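Local structure of virulence associated protein VapB (Rhodococcus equi, 4CV7) at residues 52-55 with 56-59. The protein is a plasmid-encoded virulence-associated protein of unestablished molecular function, this part of which folds into an eight-stranded antiparallel beta-barrel. Sequence-based numbering, arbitrary orientation. Where two conformers were deposited one is given.
Sequences TSDL and QRLY
D54 caps helix 55-61 at its N-terminus by accepting from the backbone N of R57, in the link between barrel strands 42-52 and 64-68. The N-cap bond, R57 N to D54 OD1, is 3.0 Å long and fairly straight, yet its donor stands above the carboxylate plane, 65° out of it. With CG anti to the backbone N (chi1 -171°), the carboxylate swings over the first turn, and its CG rests 3.4 Å from R57 CB. OD1 also accepts from a water that takes the backbone N-H of Q56, so a second N-H of the first turn reaches the carboxylate through this water. The extended R57 side chain crosses that of D54 at about a right angle; instead of a direct salt bridge, one water donates to D54 OD2 and accepts from R57 NH1. Just upstream, T52 OG1 accepts from D54 N at 3.2 Å, an ST turn that ties the cap to the strand end; the same hydroxyl is also hydrogen-bonded to L86 O. The i to i+4 backbone bonds from L58 N to D54 O and from Y59 N to L55 O form the first turn. On the apolar side, L55, its CG anti to the backbone N (chi1 -174°), and Y59, its CG anti to the carbonyl carbon, meet obliquely. L55 CD1 thus lies over one face of the Y59 ring, a CH-pi contact 3.9 Å from the centroid, while L58 and L55 both pack on L50. The Y59 hydroxyl is hydrogen-bonded to P26 O, and L55 CD1 comes nearest the ring at CZ, 3.5 Å away.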
ATOM      1  N   THR A  52       3.065   9.670   7.474  1.00 14.56           N
ATOM      2  CA  THR A  52       3.541   8.901   8.641  1.00 15.48           C
ATOM      3  C   THR A  52       4.240   9.748   9.635  1.00 16.39           C
ATOM      4  O   THR A  52       4.975  10.691   9.204  1.00 17.79           O
ATOM      5  CB  THR A  52       4.415   7.707   8.235  1.00 14.47           C
ATOM      6  OG1 THR A  52       4.739   6.965   9.418  1.00 15.38           O
ATOM      7  CG2 THR A  52       5.625   8.114   7.553  1.00 15.53           C
ATOM      8  N   SER A  53       4.053   9.517  10.904  1.00 17.21           N
ATOM      9  CA  SER A  53       4.765  10.193  11.948  0.66 18.54           C
ATOM     10  C   SER A  53       6.130   9.553  12.263  1.00 18.12           C
ATOM     11  O   SER A  53       6.910  10.155  13.018  1.00 19.28           O
ATOM     12  CB  SER A  53       3.904  10.281  13.174  0.66 21.24           C
ATOM     13  OG  SER A  53       3.648   8.981  13.646  0.66 21.88           O
ATOM     14  N   ASP A  54       6.432   8.429  11.659  1.00 16.48           N
ATOM     15  CA  ASP A  54       7.764   7.800  11.905  1.00 16.40           C
ATOM     16  C   ASP A  54       8.052   6.822  10.725  1.00 14.73           C
ATOM     17  O   ASP A  54       7.698   5.675  10.697  1.00 14.50           O
ATOM     18  CB  ASP A  54       7.717   7.051  13.217  1.00 16.81           C
ATOM     19  CG  ASP A  54       9.061   6.544  13.672  1.00 17.73           C
ATOM     20  OD1 ASP A  54      10.009   6.378  12.797  1.00 17.22           O
ATOM     21  OD2 ASP A  54       9.311   6.327  14.885  1.00 20.34           O
ATOM     22  N   LEU A  55       8.739   7.391   9.759  1.00 15.26           N
ATOM     23  CA  LEU A  55       9.081   6.682   8.523  1.00 14.16           C
ATOM     24  C   LEU A  55       9.893   5.433   8.785  1.00 14.69           C
ATOM     25  O   LEU A  55       9.607   4.381   8.239  1.00 14.55           O
ATOM     26  CB  LEU A  55       9.765   7.694   7.563  1.00 15.05           C
ATOM     27  CG  LEU A  55      10.037   7.068   6.163  1.00 15.10           C
ATOM     28  CD1 LEU A  55       8.773   6.818   5.368  1.00 15.30           C
ATOM     29  CD2 LEU A  55      10.985   7.944   5.353  1.00 16.11           C
ATOM     30  N   GLN A  56      10.912   5.566   9.628  1.00 15.46           N
ATOM     31  CA  GLN A  56      11.733   4.431   9.891  1.00 16.20           C
ATOM     32  C   GLN A  56      10.969   3.308  10.569  1.00 14.62           C
ATOM     33  O   GLN A  56      11.160   2.164  10.223  1.00 15.23           O
ATOM     34  CB  GLN A  56      12.962   4.828  10.704  1.00 19.07           C
ATOM     35  CG  GLN A  56      13.985   3.794  10.996  1.00 21.88           C
ATOM     36  CD  GLN A  56      13.678   2.848  12.136  1.00 25.54           C
ATOM     37  OE1 GLN A  56      12.894   3.181  13.046  1.00 26.61           O
ATOM     38  NE2 GLN A  56      14.439   1.710  12.199  1.00 30.13           N
ATOM     39  N   ARG A  57      10.046   3.637  11.461  1.00 14.46           N
ATOM     40  CA  ARG A  57       9.224   2.639  12.114  1.00 13.71           C
ATOM     41  C   ARG A  57       8.283   1.966  11.084  1.00 13.02           C
ATOM     42  O   ARG A  57       8.023   0.747  11.173  1.00 13.05           O
ATOM     43  CB  ARG A  57       8.474   3.253  13.267  1.00 14.49           C
ATOM     44  CG  ARG A  57       7.706   2.226  14.093  1.00 15.38           C
ATOM     45  CD  ARG A  57       7.003   2.870  15.226  1.00 17.69           C
ATOM     46  NE  ARG A  57       6.426   1.907  16.127  1.00 17.84           N
ATOM     47  CZ  ARG A  57       6.008   2.180  17.347  1.00 19.08           C
ATOM     48  NH1 ARG A  57       6.159   3.345  17.855  1.00 20.48           N
ATOM     49  NH2 ARG A  57       5.553   1.140  18.058  1.00 18.71           N
ATOM     50  N   LEU A  58       7.738   2.776  10.161  1.00 12.37           N
ATOM     51  CA  LEU A  58       6.885   2.241   9.117  1.00 12.13           C
ATOM     52  C   LEU A  58       7.651   1.169   8.346  1.00 12.54           C
ATOM     53  O   LEU A  58       7.198   0.039   8.151  1.00 11.96           O
ATOM     54  CB  LEU A  58       6.424   3.341   8.202  1.00 12.48           C
ATOM     55  CG  LEU A  58       5.702   2.883   6.909  1.00 12.52           C
ATOM     56  CD1 LEU A  58       4.286   2.441   7.209  1.00 12.30           C
ATOM     57  CD2 LEU A  58       5.710   4.070   5.938  1.00 13.19           C
ATOM     58  N   TYR A  59       8.885   1.505   7.966  1.00 13.12           N
ATOM     59  CA  TYR A  59       9.644   0.604   7.171  1.00 13.56           C
ATOM     60  C   TYR A  59      10.087  -0.624   7.953  1.00 13.38           C
ATOM     61  O   TYR A  59      10.143  -1.697   7.382  1.00 14.65           O
ATOM     62  CB  TYR A  59      10.853   1.365   6.613  1.00 14.98           C
ATOM     63  CG  TYR A  59      10.510   2.400   5.526  1.00 14.96           C
ATOM     64  CD1 TYR A  59       9.315   2.405   4.867  1.00 14.88           C
ATOM     65  CD2 TYR A  59      11.481   3.343   5.147  1.00 16.12           C
ATOM     66  CE1 TYR A  59       9.077   3.289   3.835  1.00 15.29           C
ATOM     67  CE2 TYR A  59      11.249   4.238   4.110  1.00 16.59           C
ATOM     68  CZ  TYR A  59      10.065   4.154   3.452  1.00 15.50           C
ATOM     69  OH  TYR A  59       9.803   4.975   2.351  1.00 17.38           O
TER
HETATM   70  O   HOH W   1      11.664   8.031  11.188  1.00 22.11           O
HETATM   71  O   HOH W   2       7.279   6.045  16.646  0.70 22.18           O
HETATM   72  O   HOH W   3      11.988   5.154  14.230  1.00 22.81           O